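Local coordinates for switch-activating protein 1 (Schizosaccharomyces pombe, PDB 5JDK) that binds specific DNA sequences at the mating-type switching site and at a ribosomal replication fork barrier, through the N-terminal domain seen here, at residues Leu34-Lys39 with Glu71-His76; Leu43-Lys48 with Asp113-Glu118; Glu58-Ile63 with Asp117-Arg122. One frame throughout, in Å; residues are numbered along the deposited sequence.

Contact 1: Leu34-Lys39 with Glu71-His76; sequences LEEKIK and EGLAIH
Glu36 and Lys39 on one flank of helix 34-46 face Leu73 and Glu71 where helix 56-71 gives way to a loop, the CA atoms of Lys39 and Glu71 lying 6.7 Å apart. The apolar part is small: one methyl, Leu73 CD2, rests against the aliphatic stem of Glu36, 3.8 Å from its CG, as the two side chains run antiparallel alongside each other. Beside it, Lys39 lies slantwise across Glu71. The lysine chain is extended, whereas Glu71 is bent (chi2 -58°), which brings its OE1 alongside the methylenes, 3.3 Å from Lys39 CD. Lys39 NZ and Glu71 OE1, 4.1 Å apart, are too distant to form a salt bridge. That ammonium group instead makes one with Glu35 OE2 at 3.2 Å, its hydrogen bond weak.

Water does the rest of the joining. Two molecules beside Glu36 OE2 reach the loop backbone: the oxygen of one is 2.9 Å from Gly72 O, and that of the other is 2.9 Å from Ala74 N but a long 3.3 Å from Glu36 OE2. Glu36 OE1 meanwhile accepts from Ser33 N, just before the helix. Gly72, the first residue to leave helical geometry, has positive phi, and the loop then leads to helix 78-98. This is consistent with the turn between two helices of a helix-turn-helix fold, the clan to which this family belongs.

Contact 2: Leu43-Lys48 with Asp113-Glu118; sequences LVVRHK and DQLCDE
Val45 is the residue of helix 34-46 that meets both Leu115 and Glu118 of helix 107-131, and it uses a different branch for each. In the apolar part, CG2 turns to Leu115, lying 3.9 Å from its CD2 methyl and 3.4 Å from its carbonyl O, so it packs against backbone as well as side chain. Met41 and Arg42, a turn earlier in the helix, also touch Leu115. The other methyl, CG1, is anti to the backbone N (chi1 169°) and sits over the flat of the Glu118 carboxylate, 3.3 Å from CD. This is close packing of a methyl on a charged group.

The ionic part uses OE2 of the same carboxylate. Lys48 NZ gives a hydrogen to Glu118 OE2 at 2.7 Å in a salt bridge, approaching on the anti side and 18° out of the carboxylate plane. An extended lysine chain crosses the glutamate at about a right angle to get there. One water accepts from Lys48 NZ and donates to Glu118 O at 2.8 Å, so the ammonium group is held to the carboxylate directly and to the backbone carbonyl through water.

Backbone and side-chain bonds both shape the end of the helix just before Lys48. Leu43 O accepts from His47 N and, at 2.9 Å, from His47 ND1, the two donors arriving from opposite faces of the carbonyl plane. His47 is the first residue to leave helical geometry, and beyond it Lys48 O probably accepts from Arg122 NE. The whole is a helix-helix interface with an apolar centre and a salt bridge at its end, setting helix 107-131 against the first helix of the domain.

Contact 3: Glu58-Ile63 with Asp117-Arg122; sequences EFYAKI and DEWKAR. With GOL (glycerol), chain B.
Phe59 and Tyr60 of helix 56-71 both reach the indole of Trp119 on helix 107-131, although the backbones stand far apart: the nearest CA atoms, those of Tyr60 and Trp119, are separated by 13.3 Å. The aromatic contact comes first. Phe59 and Trp119 extend from opposite directions, each with CG anti to its backbone N (chi1 -173° in Trp119), and Phe59 CE2 comes 3.6 Å from Trp119 CH2. The planes differ by only 12° but are slid so far that the rings barely overlap. Phe59 also puts CD2 3.7 Å above the centre of the Tyr60 ring, while Ile63 CG1 lies against one face of the phenylalanine.

The polar contact runs through glycerol, probably from the crystallisation liquor. Its O2 lies at the indole edge and accepts from Trp119 NE1 at 2.9 Å in a fairly straight bond (162°). The same oxygen shares a hydrogen bond of 2.7 Å with Tyr60 OH, and Arg82 of helix 78-98 binds the glycerol too. With Val44 and Leu51 also touching the tryptophan, this is an aromatic cluster in the hydrophobic core of an all-helical domain, in which large side chains join helices whose backbones are widely spaced.

The three contacts show how a small all-helical domain is closed by pairing distant parts of its chain. Contact 1 and contact 2 share helix 34-46, their centres about 14 Å apart, and touch where Glu71 packs on Leu43. Contact 2 and contact 3 share helix 107-131, with Asp117 and Glu118 common to both and centres about 7 Å apart; His47 O lies against Phe59 CE1 between them. Contacts 1 and 3 do not touch. Along the chain the segments of contact 1 interleave with those of the other two. Contacts 2 and 3 bring helix 107-131 onto helices 34-46 and 56-71, consistent with one compact DNA-binding domain.

Contact 1: Leu34-Lys39 with Glu71-His76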
# COMPACT_ATOMS: atom_id res chain seq x y z
N LEU A 34 0.44 12.76 -5.72
CA LEU A 34 1.41 11.70 -5.93
C LEU A 34 2.41 11.66 -4.79
O LEU A 34 2.78 10.59 -4.30
CB LEU A 34 2.10 11.88 -7.28
CG LEU A 34 3.18 10.86 -7.65
CD1 LEU A 34 2.67 9.43 -7.51
CD2 LEU A 34 3.70 11.10 -9.07
N GLU A 35 2.85 12.84 -4.34
CA GLU A 35 3.80 12.90 -3.23
C GLU A 35 3.20 12.28 -1.98
O GLU A 35 3.88 11.55 -1.26
CB GLU A 35 4.23 14.34 -2.98
CG GLU A 35 5.31 14.48 -1.90
CD GLU A 35 5.44 15.90 -1.38
OE1 GLU A 35 4.61 16.76 -1.75
OE2 GLU A 35 6.37 16.16 -0.58
N GLU A 36 1.92 12.55 -1.71
CA GLU A 36 1.27 11.97 -0.53
C GLU A 36 1.10 10.46 -0.68
O GLU A 36 1.25 9.72 0.31
CB GLU A 36 -0.09 12.62 -0.31
CG GLU A 36 -0.03 14.03 0.26
CD GLU A 36 -1.41 14.67 0.35
OE1 GLU A 36 -2.16 14.62 -0.65
OE2 GLU A 36 -1.74 15.21 1.43
N LYS A 37 0.79 9.98 -1.88
CA LYS A 37 0.66 8.55 -2.10
C LYS A 37 1.98 7.85 -1.82
O LYS A 37 2.01 6.77 -1.21
CB LYS A 37 0.25 8.26 -3.54
CG LYS A 37 -1.16 8.65 -3.88
CD LYS A 37 -1.41 8.44 -5.37
CE LYS A 37 -2.82 8.80 -5.76
NZ LYS A 37 -3.01 8.65 -7.21
N ILE A 38 3.08 8.44 -2.28
CA ILE A 38 4.39 7.88 -2.02
C ILE A 38 4.72 7.91 -0.53
O ILE A 38 5.21 6.92 0.02
CB ILE A 38 5.46 8.59 -2.88
CG1 ILE A 38 5.27 8.19 -4.34
CG2 ILE A 38 6.87 8.26 -2.40
CD1 ILE A 38 6.05 9.04 -5.33
N LYS A 39 4.45 9.02 0.16
CA LYS A 39 4.68 9.04 1.60
C LYS A 39 3.88 7.95 2.31
O LYS A 39 4.40 7.25 3.21
CB LYS A 39 4.34 10.41 2.17
CG LYS A 39 5.31 11.50 1.74
CD LYS A 39 4.88 12.86 2.27
CE LYS A 39 5.90 13.93 1.93
NZ LYS A 39 5.45 15.28 2.36
N GLU A 71 3.77 12.67 8.38
CA GLU A 71 3.86 13.02 6.97
C GLU A 71 2.84 14.08 6.57
O GLU A 71 2.74 14.42 5.38
CB GLU A 71 3.74 11.78 6.08
CG GLU A 71 4.91 10.81 6.25
CD GLU A 71 6.27 11.44 5.96
OE1 GLU A 71 6.32 12.45 5.23
OE2 GLU A 71 7.28 10.94 6.48
N GLY A 72 2.12 14.65 7.53
CA GLY A 72 1.23 15.73 7.19
C GLY A 72 0.03 15.31 6.38
O GLY A 72 -0.60 16.16 5.74
N LEU A 73 -0.31 14.02 6.38
CA LEU A 73 -1.56 13.63 5.74
C LEU A 73 -2.72 14.19 6.55
O LEU A 73 -2.58 14.48 7.74
CB LEU A 73 -1.65 12.11 5.63
CG LEU A 73 -0.52 11.44 4.84
CD1 LEU A 73 -0.76 9.93 4.74
CD2 LEU A 73 -0.34 12.06 3.46
N ALA A 74 -3.86 14.38 5.90
CA ALA A 74 -5.07 14.75 6.61
C ALA A 74 -5.45 13.65 7.60
O ALA A 74 -5.05 12.49 7.47
CB ALA A 74 -6.22 14.96 5.62
N ILE A 75 -6.24 14.02 8.61
CA ILE A 75 -6.82 13.03 9.50
C ILE A 75 -7.74 12.15 8.67
O ILE A 75 -8.69 12.64 8.04
CB ILE A 75 -7.57 13.68 10.65
CG1 ILE A 75 -6.60 14.43 11.56
CG2 ILE A 75 -8.35 12.62 11.45
CD1 ILE A 75 -7.22 15.14 12.74
N HIS A 76 -7.47 10.85 8.67
CA HIS A 76 -8.30 9.86 8.00
C HIS A 76 -8.84 8.91 9.06
O HIS A 76 -8.10 8.51 9.97
CB HIS A 76 -7.46 9.00 7.04
CG HIS A 76 -7.13 9.64 5.72
ND1 HIS A 76 -6.27 10.71 5.60
CD2 HIS A 76 -7.48 9.29 4.46
CE1 HIS A 76 -6.15 11.02 4.32
NE2 HIS A 76 -6.86 10.17 3.61
O HOH W 1 -4.09 13.73 3.13
O HOH W 2 -0.01 16.27 2.93
O HOH W 3 2.07 15.76 2.95

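Contact 2: Leu43-Lys48 with Asp113-Glu118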
# COMPACT_ATOMS: atom_id res chain seq x y z
N LEU A 43 5.31 4.41 4.25
CA LEU A 43 4.97 3.98 5.61
C LEU A 43 4.39 2.57 5.64
O LEU A 43 4.74 1.77 6.50
CB LEU A 43 3.97 4.94 6.23
CG LEU A 43 4.47 6.33 6.59
CD1 LEU A 43 3.30 7.19 7.00
CD2 LEU A 43 5.50 6.25 7.70
N VAL A 44 3.48 2.28 4.72
CA VAL A 44 2.89 0.94 4.65
C VAL A 44 3.98 -0.11 4.51
O VAL A 44 4.02 -1.11 5.23
CB VAL A 44 1.89 0.89 3.49
CG1 VAL A 44 1.47 -0.52 3.17
CG2 VAL A 44 0.66 1.75 3.80
N VAL A 45 4.89 0.10 3.55
CA VAL A 45 5.94 -0.88 3.30
C VAL A 45 6.91 -0.97 4.48
O VAL A 45 7.32 -2.06 4.85
CB VAL A 45 6.65 -0.55 1.97
CG1 VAL A 45 7.90 -1.36 1.80
CG2 VAL A 45 5.70 -0.83 0.81
N ARG A 46 7.30 0.17 5.05
CA ARG A 46 8.22 0.14 6.19
C ARG A 46 7.67 -0.72 7.32
O ARG A 46 8.44 -1.41 8.01
CB ARG A 46 8.47 1.56 6.71
CG ARG A 46 9.33 1.63 7.97
CD ARG A 46 10.74 1.16 7.68
NE ARG A 46 11.61 1.04 8.86
CZ ARG A 46 11.74 -0.06 9.60
NH1 ARG A 46 11.03 -1.15 9.31
NH2 ARG A 46 12.59 -0.09 10.61
N HIS A 47 6.36 -0.69 7.53
CA HIS A 47 5.70 -1.40 8.61
C HIS A 47 5.07 -2.71 8.16
O HIS A 47 4.26 -3.27 8.90
CB HIS A 47 4.64 -0.50 9.24
CG HIS A 47 5.21 0.69 9.94
ND1 HIS A 47 5.54 1.86 9.30
CD2 HIS A 47 5.54 0.87 11.24
CE1 HIS A 47 6.05 2.72 10.17
NE2 HIS A 47 6.06 2.14 11.36
N LYS A 48 5.45 -3.24 7.00
CA LYS A 48 4.70 -4.33 6.39
C LYS A 48 4.67 -5.57 7.26
O LYS A 48 3.69 -6.33 7.22
CB LYS A 48 5.26 -4.65 5.00
CG LYS A 48 6.63 -5.31 5.00
CD LYS A 48 7.18 -5.45 3.60
CE LYS A 48 8.47 -6.24 3.62
NZ LYS A 48 9.01 -6.39 2.25
N ASP A 113 5.43 2.48 -7.97
CA ASP A 113 5.23 1.13 -8.46
C ASP A 113 6.03 0.12 -7.64
O ASP A 113 5.54 -0.98 -7.36
CB ASP A 113 5.63 1.04 -9.94
CG ASP A 113 4.62 1.66 -10.90
OD1 ASP A 113 3.49 2.01 -10.49
OD2 ASP A 113 4.98 1.77 -12.09
N GLN A 114 7.27 0.46 -7.28
CA GLN A 114 8.09 -0.47 -6.50
C GLN A 114 7.50 -0.70 -5.12
O GLN A 114 7.46 -1.84 -4.62
CB GLN A 114 9.52 0.05 -6.39
CG GLN A 114 10.48 -0.91 -5.70
CD GLN A 114 10.33 -0.93 -4.18
OE1 GLN A 114 10.24 -2.01 -3.58
NE2 GLN A 114 10.30 0.24 -3.56
N LEU A 115 7.02 0.36 -4.48
CA LEU A 115 6.36 0.22 -3.19
C LEU A 115 5.12 -0.66 -3.31
O LEU A 115 4.87 -1.52 -2.46
CB LEU A 115 6.01 1.59 -2.64
CG LEU A 115 7.20 2.45 -2.23
CD1 LEU A 115 6.79 3.90 -2.07
CD2 LEU A 115 7.82 1.93 -0.94
N CYS A 116 4.33 -0.44 -4.36
CA CYS A 116 3.15 -1.26 -4.58
C CYS A 116 3.52 -2.72 -4.81
O CYS A 116 2.84 -3.62 -4.30
CB CYS A 116 2.35 -0.71 -5.75
SG CYS A 116 1.57 0.89 -5.42
N ASP A 117 4.57 -2.99 -5.58
CA ASP A 117 5.00 -4.37 -5.78
C ASP A 117 5.34 -5.02 -4.45
O ASP A 117 4.96 -6.18 -4.19
CB ASP A 117 6.23 -4.37 -6.70
CG ASP A 117 6.82 -5.75 -6.85
OD1 ASP A 117 6.21 -6.59 -7.54
OD2 ASP A 117 7.90 -6.00 -6.27
N GLU A 118 6.04 -4.30 -3.58
CA GLU A 118 6.44 -4.87 -2.29
C GLU A 118 5.22 -5.11 -1.40
O GLU A 118 5.14 -6.13 -0.70
CB GLU A 118 7.47 -3.94 -1.64
CG GLU A 118 8.10 -4.52 -0.41
CD GLU A 118 9.35 -3.79 0.06
OE1 GLU A 118 9.89 -2.97 -0.69
OE2 GLU A 118 9.78 -4.09 1.18
O HOH W 4 7.04 -7.65 0.59

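Contact 3: Glu58-Ile63 with Asp117-Arg122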
# COMPACT_ATOMS: atom_id res chain seq x y z
N GLU A 58 -5.95 -2.80 13.50
CA GLU A 58 -4.84 -2.21 14.22
C GLU A 58 -3.80 -1.64 13.26
O GLU A 58 -3.19 -0.59 13.52
CB GLU A 58 -4.15 -3.27 15.09
CG GLU A 58 -4.95 -3.82 16.25
CD GLU A 58 -4.39 -5.15 16.73
OE1 GLU A 58 -5.18 -6.10 16.94
OE2 GLU A 58 -3.15 -5.23 16.90
N PHE A 59 -3.58 -2.33 12.14
CA PHE A 59 -2.56 -1.93 11.19
C PHE A 59 -2.96 -0.64 10.47
O PHE A 59 -2.20 0.33 10.45
CB PHE A 59 -2.29 -3.05 10.18
CG PHE A 59 -1.25 -2.70 9.17
CD1 PHE A 59 0.10 -2.71 9.49
CD2 PHE A 59 -1.61 -2.31 7.89
CE1 PHE A 59 1.04 -2.36 8.56
CE2 PHE A 59 -0.67 -1.97 6.96
CZ PHE A 59 0.67 -1.99 7.30
N TYR A 60 -4.15 -0.63 9.85
CA TYR A 60 -4.54 0.57 9.11
C TYR A 60 -4.75 1.76 10.03
O TYR A 60 -4.52 2.91 9.62
CB TYR A 60 -5.73 0.30 8.16
CG TYR A 60 -5.33 -0.72 7.11
CD1 TYR A 60 -4.42 -0.38 6.11
CD2 TYR A 60 -5.77 -2.03 7.17
CE1 TYR A 60 -3.98 -1.32 5.19
CE2 TYR A 60 -5.34 -2.98 6.25
CZ TYR A 60 -4.44 -2.62 5.27
OH TYR A 60 -3.95 -3.54 4.38
N ALA A 61 -5.17 1.51 11.27
CA ALA A 61 -5.28 2.61 12.23
C ALA A 61 -3.91 3.22 12.50
O ALA A 61 -3.76 4.45 12.56
CB ALA A 61 -5.90 2.14 13.54
N LYS A 62 -2.89 2.36 12.70
CA LYS A 62 -1.54 2.85 12.94
C LYS A 62 -1.00 3.63 11.75
O LYS A 62 -0.39 4.69 11.92
CB LYS A 62 -0.63 1.68 13.30
CG LYS A 62 0.83 2.09 13.39
CD LYS A 62 1.74 1.03 13.96
CE LYS A 62 3.15 1.55 14.12
NZ LYS A 62 4.09 0.56 14.66
N ILE A 63 -1.21 3.10 10.54
CA ILE A 63 -0.74 3.81 9.35
C ILE A 63 -1.39 5.18 9.25
O ILE A 63 -0.73 6.17 8.95
CB ILE A 63 -0.98 2.96 8.09
CG1 ILE A 63 -0.20 1.64 8.12
CG2 ILE A 63 -0.69 3.77 6.82
CD1 ILE A 63 1.29 1.79 8.15
N ASP A 117 4.57 -2.99 -5.58
CA ASP A 117 5.00 -4.37 -5.78
C ASP A 117 5.34 -5.02 -4.45
O ASP A 117 4.96 -6.18 -4.19
CB ASP A 117 6.23 -4.37 -6.70
CG ASP A 117 6.82 -5.75 -6.85
OD1 ASP A 117 6.21 -6.59 -7.54
OD2 ASP A 117 7.90 -6.00 -6.27
N GLU A 118 6.04 -4.30 -3.58
CA GLU A 118 6.44 -4.87 -2.29
C GLU A 118 5.22 -5.11 -1.40
O GLU A 118 5.14 -6.13 -0.70
CB GLU A 118 7.47 -3.94 -1.64
CG GLU A 118 8.10 -4.52 -0.41
CD GLU A 118 9.35 -3.79 0.06
OE1 GLU A 118 9.89 -2.97 -0.69
OE2 GLU A 118 9.78 -4.09 1.18
N TRP A 119 4.26 -4.19 -1.42
CA TRP A 119 3.05 -4.39 -0.62
C TRP A 119 2.20 -5.54 -1.16
O TRP A 119 1.71 -6.37 -0.38
CB TRP A 119 2.24 -3.09 -0.58
CG TRP A 119 1.07 -3.16 0.35
CD1 TRP A 119 -0.23 -2.87 0.05
CD2 TRP A 119 1.09 -3.54 1.74
NE1 TRP A 119 -1.02 -3.03 1.16
CE2 TRP A 119 -0.23 -3.45 2.21
CE3 TRP A 119 2.09 -3.94 2.63
CZ2 TRP A 119 -0.58 -3.76 3.53
CZ3 TRP A 119 1.74 -4.24 3.93
CH2 TRP A 119 0.42 -4.14 4.37
N LYS A 120 2.05 -5.61 -2.49
CA LYS A 120 1.36 -6.73 -3.11
C LYS A 120 1.97 -8.06 -2.67
O LYS A 120 1.25 -9.03 -2.38
CB LYS A 120 1.47 -6.55 -4.63
CG LYS A 120 0.96 -7.71 -5.45
CD LYS A 120 0.96 -7.34 -6.93
CE LYS A 120 0.58 -8.50 -7.80
NZ LYS A 120 0.34 -8.07 -9.21
N ALA A 121 3.31 -8.12 -2.65
CA ALA A 121 3.99 -9.34 -2.23
C ALA A 121 3.70 -9.69 -0.78
O ALA A 121 3.52 -10.86 -0.44
CB ALA A 121 5.49 -9.21 -2.48
N ARG A 122 3.62 -8.68 0.10
CA ARG A 122 3.29 -8.96 1.50
C ARG A 122 1.86 -9.49 1.64
O ARG A 122 1.62 -10.47 2.37
CB ARG A 122 3.49 -7.71 2.36
CG ARG A 122 3.07 -7.87 3.82
CD ARG A 122 3.87 -8.94 4.51
NE ARG A 122 3.56 -8.97 5.94
CZ ARG A 122 3.74 -10.00 6.74
NH1 ARG A 122 4.24 -11.14 6.28
NH2 ARG A 122 3.41 -9.90 8.02
C1 GOL B . -4.87 -2.90 -0.42
O1 GOL B . -5.67 -3.55 -1.38
C2 GOL B . -4.99 -3.52 0.97
O2 GOL B . -3.91 -2.99 1.72
C3 GOL B . -6.34 -3.18 1.59
O3 GOL B . -6.52 -3.80 2.85